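Local coordinates for tail fiber protein (Pseudomonas aeruginosa, PDB 6CL6) that forms the trimeric receptor-binding fiber of an R-type pyocin, a contractile injection system, and probably recognises the surface of the target bacterium, at residues A[33-36]-A[41-44]; A[64-67]-A[71-74]; A[75-80]-A[85-90]; A[102-105]-A[111-114]. All blocks are in the same frame, centred on the assembly; numbering follows the deposited sequence.

Interaction 1 of 4, residues A[33-36]-A[41-44]; sequences LPVF and ATAV
Val35 meets Thr42 and Ala43 through one methyl above all. Its CG2 lies 3.3 Å from Thr42 OG1 and 3.8 Å from Ala43 CB, so a single branch touches a hydroxyl oxygen and a methyl at once. The other branch approaches Thr42 less closely, with Val35 CG1 at 3.9 Å from Thr42 OG1. The two side chains cross at about a right angle. Thr42 OG1 stands between its backbone N and carbonyl carbon (chi1 59°). With Val35 CG1 anti to the carbonyl carbon (chi1 -66°), CG2 is left between N and the carbonyl carbon and faces Thr42; these rotations bring the methyl and the hydroxyl oxygen against each other. Beside this pair, Ala43 CB comes to the edge of the Phe36 ring, near its plane and 4.4 Å from Phe36 CD2, a looser contact.

The next shell sets the ring. Pro34 CB sits 3.6 Å above one face of Phe36, offset toward the rim, while Val55 and Pro56 also touch the Phe36 side chain. Ala41 turns its methyl away from 33-36 and packs on Leu57 and Leu59 of strand 57-60, which ties this end of the loop to the sheet. Two further copies of the protein close in: Phe36 packs on Ala37 of the second subunit, and Thr42 on Pro80 of the third.

The two segments meet through apolar and van der Waals contacts, burying 157 Å² in all. The loop's turn is therefore closed by methyl packing that carries little directionality, with the Thr42 hydroxyl oxygen set against a hydrocarbon branch.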
# COMPACT_ATOMS: atom_id res chain seq x y z
N LEU A 33 -16.77 5.33 86.42
CA LEU A 33 -15.54 5.48 85.62
C LEU A 33 -15.43 6.89 85.03
O LEU A 33 -16.42 7.47 84.61
CB LEU A 33 -15.52 4.48 84.47
CG LEU A 33 -15.52 2.99 84.76
CD1 LEU A 33 -15.37 2.26 83.43
CD2 LEU A 33 -14.41 2.65 85.71
N PRO A 34 -14.22 7.42 84.93
CA PRO A 34 -14.02 8.62 84.11
C PRO A 34 -14.59 8.35 82.72
O PRO A 34 -14.53 7.23 82.22
CB PRO A 34 -12.50 8.79 84.09
CG PRO A 34 -12.02 8.09 85.32
CD PRO A 34 -12.95 6.89 85.49
N VAL A 35 -15.15 9.39 82.10
CA VAL A 35 -16.02 9.17 80.95
C VAL A 35 -15.27 8.55 79.79
O VAL A 35 -15.84 7.72 79.06
CB VAL A 35 -16.73 10.47 80.53
CG1 VAL A 35 -17.69 10.92 81.63
CG2 VAL A 35 -15.74 11.57 80.21
N PHE A 36 -13.99 8.90 79.60
CA PHE A 36 -13.26 8.34 78.45
C PHE A 36 -13.10 6.83 78.56
O PHE A 36 -12.98 6.14 77.53
CB PHE A 36 -11.88 9.02 78.32
CG PHE A 36 -11.08 9.04 79.58
CD1 PHE A 36 -10.38 7.88 79.99
CD2 PHE A 36 -10.96 10.18 80.33
CE1 PHE A 36 -9.60 7.90 81.14
CE2 PHE A 36 -10.20 10.19 81.49
CZ PHE A 36 -9.51 9.05 81.87
N ALA A 41 -16.78 10.55 74.58
CA ALA A 41 -15.86 11.57 74.11
C ALA A 41 -16.25 12.93 74.68
O ALA A 41 -16.36 13.91 73.98
CB ALA A 41 -15.82 11.59 72.59
N THR A 42 -16.46 12.96 76.00
CA THR A 42 -17.07 14.12 76.64
C THR A 42 -16.20 14.77 77.71
O THR A 42 -16.67 15.68 78.42
CB THR A 42 -18.41 13.73 77.30
OG1 THR A 42 -18.17 12.72 78.26
CG2 THR A 42 -19.38 13.24 76.28
N ALA A 43 -14.95 14.32 77.88
CA ALA A 43 -14.16 14.82 79.02
C ALA A 43 -13.69 16.25 78.83
O ALA A 43 -13.46 16.97 79.82
CB ALA A 43 -12.96 13.91 79.27
N VAL A 44 -13.51 16.70 77.59
CA VAL A 44 -13.07 18.06 77.32
C VAL A 44 -14.01 18.67 76.29
O VAL A 44 -14.73 17.96 75.58
CB VAL A 44 -11.61 18.15 76.86
CG1 VAL A 44 -10.65 17.74 77.99
CG2 VAL A 44 -11.39 17.30 75.60

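Interaction 2 of 4, residues A[64-67]-A[71-74]; sequences NGPV and YFYI
Pro66 directs its CG at one face of the Phe72 ring. This atom is 3.6 Å from the ring centroid and only 10° off the ring normal, which meets the geometry of a CH-pi contact over the centre of the face. Pro66 CD trails toward the root of the ring, 4.0 Å from Phe72 CG. At the far end of the same ring Val67 adds a second touch, with CG2 3.7 Å from Phe72 CZ; its approach is oblique. Phe72 has its CG anti to the carbonyl carbon (chi1 -80°), which carries the ring from the strand to the loop. Ala90, Trp117 and Tyr100 pack around Pro66, so the tight part of the contact is continuous with the sheet.

The packing thins toward Gly65. Its CA comes no nearer to Ile74 than 4.5 Å, measured to CD1, and the loop residues 64-67 all keep some exposure, whereas Phe72 and Ile74 are buried. Asn64 makes no contact with 71-74; its ND2 donates to Asp49 OD1 and its carbonyl O accepts from Trp117 NE1.

This is the connection between two antiparallel neighbours, strands 57-60 and 72-79, with its loop folded back over one face of the sheet and fastened by a proline-aromatic CH-pi contact.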
# COMPACT_ATOMS: atom_id res chain seq x y z
N ASN A 64 -6.17 21.56 64.52
CA ASN A 64 -5.05 20.61 64.55
C ASN A 64 -5.48 19.18 64.33
O ASN A 64 -4.61 18.30 64.28
CB ASN A 64 -4.29 20.76 65.89
CG ASN A 64 -3.35 21.96 65.88
OD1 ASN A 64 -2.88 22.36 64.84
ND2 ASN A 64 -3.10 22.54 67.05
N GLY A 65 -6.81 18.91 64.20
CA GLY A 65 -7.29 17.65 63.74
C GLY A 65 -6.98 17.45 62.26
O GLY A 65 -6.36 18.28 61.61
N PRO A 66 -7.45 16.30 61.70
CA PRO A 66 -7.02 15.93 60.34
C PRO A 66 -7.71 16.67 59.20
O PRO A 66 -7.13 16.83 58.12
CB PRO A 66 -7.31 14.42 60.28
CG PRO A 66 -8.45 14.24 61.28
CD PRO A 66 -8.19 15.24 62.37
N VAL A 67 -8.94 17.13 59.40
CA VAL A 67 -9.69 17.78 58.31
C VAL A 67 -10.33 19.06 58.83
O VAL A 67 -11.32 19.01 59.58
CB VAL A 67 -10.74 16.87 57.67
CG1 VAL A 67 -11.36 17.60 56.48
CG2 VAL A 67 -10.17 15.57 57.23
N TYR A 71 -15.53 17.72 62.72
CA TYR A 71 -15.34 17.02 63.97
C TYR A 71 -14.74 15.63 63.75
O TYR A 71 -15.13 14.90 62.84
CB TYR A 71 -16.65 16.88 64.72
CG TYR A 71 -17.14 18.18 65.34
CD1 TYR A 71 -16.72 18.59 66.59
CD2 TYR A 71 -18.01 19.01 64.64
CE1 TYR A 71 -17.13 19.78 67.14
CE2 TYR A 71 -18.46 20.22 65.20
CZ TYR A 71 -18.02 20.59 66.44
OH TYR A 71 -18.43 21.76 66.99
N PHE A 72 -13.78 15.27 64.60
CA PHE A 72 -13.25 13.92 64.66
C PHE A 72 -13.13 13.47 66.11
O PHE A 72 -12.67 14.24 66.98
CB PHE A 72 -11.84 13.82 63.99
CG PHE A 72 -11.90 13.73 62.49
CD1 PHE A 72 -12.31 14.81 61.73
CD2 PHE A 72 -11.61 12.51 61.85
CE1 PHE A 72 -12.38 14.70 60.33
CE2 PHE A 72 -11.68 12.41 60.47
CZ PHE A 72 -12.06 13.50 59.72
N TYR A 73 -13.49 12.19 66.35
CA TYR A 73 -13.07 11.51 67.57
C TYR A 73 -11.59 11.25 67.50
O TYR A 73 -11.08 10.78 66.47
CB TYR A 73 -13.80 10.18 67.73
CG TYR A 73 -15.29 10.25 67.78
CD1 TYR A 73 -16.05 10.16 66.63
CD2 TYR A 73 -15.94 10.33 69.00
CE1 TYR A 73 -17.44 10.20 66.72
CE2 TYR A 73 -17.29 10.35 69.09
CZ TYR A 73 -18.03 10.29 67.96
OH TYR A 73 -19.41 10.32 68.10
N ILE A 74 -10.87 11.59 68.57
CA ILE A 74 -9.42 11.45 68.58
C ILE A 74 -9.06 10.61 69.78
O ILE A 74 -9.23 11.05 70.92
CB ILE A 74 -8.69 12.81 68.60
CG1 ILE A 74 -9.07 13.63 67.33
CG2 ILE A 74 -7.20 12.58 68.67
CD1 ILE A 74 -8.22 14.84 67.09

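Interaction 3 of 4, residues A[75-80]-A[85-90]; sequences QSMFYP and NASQIA
Gln88 reaches across to Ser76, passing Gln75 O on the way. Its CB lies 3.5 Å from Gln75 O. CG, anti to the carbonyl carbon (chi1 -70°), comes within 3.3 Å of Ser76 OG, and CD stays 3.6 Å from that same oxygen. At the tip NE2 donates to Ser76 OG at 2.9 Å, with an N-H...O angle of 148° and the hydroxyl tilted 20° from the amide plane. Pro50 O takes a second bond from NE2, so two acceptors grip this nitrogen and help fix the rotation of the amide.

On the opposite face of the sheet, Met77 CE meets Ile89 CD1 at 4.0 Å, and a water joins Gln75 NE2 to Ile89 O. Ser87 OG bonds to Thr91 OG1 of the second subunit, which places this face at the trimer interface.

Paired bonds link the backbones at Gln75-Ile89 and Met77-Ser87, the latter with Met77 N to Ser87 O at 2.9 Å. At Tyr79-Asn85 one of the two is weak. The alternation of hydrogen-bonded and non-hydrogen-bonded pairs marks an antiparallel ladder, and the short connection makes it a beta hairpin, here the second and third strands of an antiparallel five-stranded up-and-down sheet.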
# COMPACT_ATOMS: atom_id res chain seq x y z
N GLN A 75 -8.58 9.40 69.51
CA GLN A 75 -7.99 8.56 70.55
C GLN A 75 -6.53 8.94 70.74
O GLN A 75 -5.82 9.22 69.77
CB GLN A 75 -8.08 7.07 70.19
CG GLN A 75 -9.43 6.53 69.86
CD GLN A 75 -9.32 5.13 69.30
OE1 GLN A 75 -8.90 4.21 69.98
NE2 GLN A 75 -9.66 4.98 68.02
N SER A 76 -6.08 8.93 71.99
CA SER A 76 -4.67 9.22 72.29
C SER A 76 -4.09 8.13 73.16
O SER A 76 -4.74 7.67 74.09
CB SER A 76 -4.53 10.55 73.00
OG SER A 76 -4.91 11.61 72.16
N MET A 77 -2.85 7.76 72.87
CA MET A 77 -2.06 6.83 73.65
C MET A 77 -0.75 7.54 73.98
O MET A 77 -0.16 8.18 73.10
CB MET A 77 -1.80 5.55 72.88
CG MET A 77 -3.03 4.73 72.59
SD MET A 77 -2.79 3.64 71.20
CE MET A 77 -2.99 4.77 69.84
N PHE A 78 -0.30 7.41 75.22
CA PHE A 78 0.75 8.23 75.79
C PHE A 78 1.93 7.45 76.36
O PHE A 78 1.77 6.36 76.90
CB PHE A 78 0.18 9.07 76.95
CG PHE A 78 -1.03 9.91 76.59
CD1 PHE A 78 -0.90 11.04 75.84
CD2 PHE A 78 -2.29 9.54 77.05
CE1 PHE A 78 -1.99 11.82 75.53
CE2 PHE A 78 -3.38 10.30 76.74
CZ PHE A 78 -3.25 11.43 75.99
N TYR A 79 3.10 8.07 76.28
CA TYR A 79 4.28 7.59 76.98
C TYR A 79 5.25 8.73 77.21
O TYR A 79 5.53 9.46 76.27
CB TYR A 79 4.99 6.48 76.19
CG TYR A 79 6.20 5.97 76.95
CD1 TYR A 79 6.08 4.92 77.86
CD2 TYR A 79 7.42 6.55 76.77
CE1 TYR A 79 7.19 4.49 78.57
CE2 TYR A 79 8.53 6.13 77.47
CZ TYR A 79 8.42 5.10 78.36
OH TYR A 79 9.54 4.70 79.06
N PRO A 80 5.83 8.89 78.43
CA PRO A 80 5.64 8.08 79.63
C PRO A 80 4.50 8.51 80.55
O PRO A 80 4.25 7.83 81.57
CB PRO A 80 6.99 8.23 80.36
CG PRO A 80 7.39 9.63 80.03
CD PRO A 80 6.93 9.87 78.62
N ASN A 85 5.04 11.93 75.03
CA ASN A 85 4.89 11.47 73.67
C ASN A 85 3.51 10.85 73.49
O ASN A 85 2.89 10.35 74.45
CB ASN A 85 5.97 10.48 73.30
CG ASN A 85 7.34 11.08 73.31
OD1 ASN A 85 7.55 12.23 72.90
ND2 ASN A 85 8.33 10.27 73.77
N ALA A 86 3.04 10.85 72.24
CA ALA A 86 1.71 10.31 72.00
C ALA A 86 1.51 9.83 70.57
O ALA A 86 2.10 10.34 69.63
CB ALA A 86 0.63 11.38 72.32
N SER A 87 0.62 8.87 70.44
CA SER A 87 0.07 8.45 69.16
C SER A 87 -1.41 8.78 69.17
O SER A 87 -2.06 8.64 70.21
CB SER A 87 0.30 6.95 68.96
OG SER A 87 -0.47 6.44 67.93
N GLN A 88 -1.93 9.26 68.04
CA GLN A 88 -3.34 9.59 67.93
C GLN A 88 -3.97 9.00 66.68
O GLN A 88 -3.38 8.98 65.59
CB GLN A 88 -3.55 11.11 67.93
CG GLN A 88 -3.27 11.74 69.26
CD GLN A 88 -3.62 13.21 69.25
OE1 GLN A 88 -3.55 13.88 68.20
NE2 GLN A 88 -4.00 13.72 70.40
N ILE A 89 -5.19 8.49 66.89
CA ILE A 89 -6.03 7.96 65.83
C ILE A 89 -7.30 8.79 65.78
O ILE A 89 -8.00 8.92 66.79
CB ILE A 89 -6.40 6.48 66.09
CG1 ILE A 89 -5.16 5.62 66.15
CG2 ILE A 89 -7.40 6.01 65.03
CD1 ILE A 89 -5.39 4.28 66.74
N ALA A 90 -7.62 9.32 64.61
CA ALA A 90 -8.78 10.17 64.40
C ALA A 90 -9.77 9.45 63.51
O ALA A 90 -9.39 8.92 62.45
CB ALA A 90 -8.36 11.52 63.81
O HOH W 1 -10.67 7.38 66.75

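Interaction 4 of 4, residues A[102-105]-A[111-114]; sequences RVSY and IREW
Arg102 turns its CG between its own backbone N and carbonyl carbon (chi1 75°) and then runs extended to NE, while Trp114 swings its indole beside its backbone N; the two side chains cross at about a right angle and their flat ends come together. The result is a stacked cation-pi pair next to a single beta bridge, Ser104 with Trp114, where the chain leaving strand 99-104 returns toward strand 118-119 at the border of the antiparallel sheet.

The guanidinium and indole planes lie 17° apart with their centres at 3.8 Å. The nearest approach is Arg102 NE to Trp114 CE3, 3.2 Å; NE lies over the CE3-CZ3 side and NH2 over the ring centre. On the opposite face Ser104 CB makes a CH-pi contact, 3.5 Å from the centroid of the Trp114 six-membered ring. The indole is thus packed between an arginine and a serine methylene.

Hydrogen bonds at the far ends fix how the two groups are turned. Asn51 OD1 accepts from Arg102 NH2 and Asn51 O from Trp114 NE1, while Gln88 OE1 takes Arg102 NE. The side-chain oxygens of Asn51 and Gln88 would probably help stabilise the buried guanidinium charge.

Ser104 OG reaches toward Arg112 and Glu113. It lies 3.2 Å from Arg112 CB and receives a weak bond from Glu113 N. Arg112 itself extends away to Gly84 O and to the carbonyls of Asn51 and Ala53. Farther along, a water donates to Tyr105 O at 2.7 Å and to Glu113 O at 3.0 Å.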
# COMPACT_ATOMS: atom_id res chain seq x y z
N ARG A 102 -1.58 9.96 63.57
CA ARG A 102 -0.40 10.84 63.70
C ARG A 102 0.35 10.52 65.00
O ARG A 102 -0.02 9.63 65.78
CB ARG A 102 -0.74 12.32 63.61
CG ARG A 102 -1.40 12.93 64.84
CD ARG A 102 -1.41 14.43 64.78
NE ARG A 102 -2.08 14.97 65.97
CZ ARG A 102 -2.12 16.24 66.29
NH1 ARG A 102 -1.58 17.14 65.50
NH2 ARG A 102 -2.73 16.61 67.40
N VAL A 103 1.44 11.26 65.23
CA VAL A 103 2.36 10.93 66.30
C VAL A 103 3.09 12.18 66.75
O VAL A 103 3.44 13.05 65.95
CB VAL A 103 3.32 9.81 65.88
CG1 VAL A 103 4.22 10.29 64.78
CG2 VAL A 103 4.14 9.32 67.08
N SER A 104 3.32 12.27 68.06
CA SER A 104 4.25 13.22 68.62
C SER A 104 5.40 12.47 69.30
O SER A 104 5.18 11.64 70.18
CB SER A 104 3.58 14.16 69.62
OG SER A 104 4.59 14.97 70.26
N TYR A 105 6.63 12.82 68.92
CA TYR A 105 7.81 12.27 69.57
C TYR A 105 8.84 13.37 69.73
O TYR A 105 9.13 14.09 68.77
CB TYR A 105 8.44 11.11 68.78
CG TYR A 105 9.81 10.80 69.36
CD1 TYR A 105 9.94 10.00 70.49
CD2 TYR A 105 10.95 11.38 68.83
CE1 TYR A 105 11.18 9.74 71.04
CE2 TYR A 105 12.20 11.15 69.40
CZ TYR A 105 12.30 10.34 70.49
OH TYR A 105 13.54 10.09 71.07
N ILE A 111 7.54 18.62 75.38
CA ILE A 111 7.56 19.68 74.38
C ILE A 111 7.26 19.03 73.03
O ILE A 111 8.17 18.71 72.26
CB ILE A 111 8.91 20.44 74.37
CG1 ILE A 111 9.22 21.01 75.76
CG2 ILE A 111 8.86 21.53 73.32
CD1 ILE A 111 10.69 21.18 76.03
N ARG A 112 5.97 18.81 72.76
CA ARG A 112 5.56 17.92 71.68
C ARG A 112 5.96 18.45 70.31
O ARG A 112 6.04 19.66 70.06
CB ARG A 112 4.05 17.73 71.74
CG ARG A 112 3.67 16.90 72.93
CD ARG A 112 2.23 16.67 73.03
NE ARG A 112 1.95 15.67 74.05
CZ ARG A 112 0.76 15.49 74.62
NH1 ARG A 112 -0.25 16.24 74.27
NH2 ARG A 112 0.62 14.56 75.55
N GLU A 113 6.25 17.52 69.42
CA GLU A 113 6.55 17.79 68.02
C GLU A 113 5.67 16.86 67.21
O GLU A 113 6.03 15.71 66.98
CB GLU A 113 8.03 17.54 67.72
CG GLU A 113 8.96 18.49 68.48
CD GLU A 113 10.43 18.20 68.18
OE1 GLU A 113 10.71 17.72 67.05
OE2 GLU A 113 11.27 18.42 69.06
N TRP A 114 4.51 17.35 66.78
CA TRP A 114 3.53 16.53 66.08
C TRP A 114 3.91 16.36 64.62
O TRP A 114 4.31 17.32 63.96
CB TRP A 114 2.15 17.15 66.18
CG TRP A 114 1.57 17.08 67.56
CD1 TRP A 114 1.57 18.06 68.51
CD2 TRP A 114 0.92 15.96 68.13
NE1 TRP A 114 0.97 17.60 69.65
CE2 TRP A 114 0.55 16.31 69.44
CE3 TRP A 114 0.62 14.67 67.68
CZ2 TRP A 114 -0.11 15.43 70.29
CZ3 TRP A 114 -0.04 13.80 68.52
CH2 TRP A 114 -0.40 14.19 69.80
O HOH W 2 8.35 14.03 66.19
O HOH W 3 11.55 14.88 67.73

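The four contacts follow one another along the chain and lie close together on the same side of its centre, with centres 9 to 23 Å apart. Interactions 3 and 4 are nearest, with centres about 9 Å apart: Ala86 O and Ser104 N lie 2.8 Å apart, a probable hydrogen bond between neighbouring strands, and Gln88 CD packs on Trp114 CH2. Interactions 2 and 3 share strand 72-79, and Pro66 CG reaches Ala90 CB at 3.7 Å. Interaction 1 precedes the sheet in the chain; its centre is about 17 Å from that of interaction 2, which it touches through Ala41 CB and Tyr73 CD2. The iron ligands His243 and His245 and the calcium ligands Asp309 and Gly358 belong to later parts of the chain.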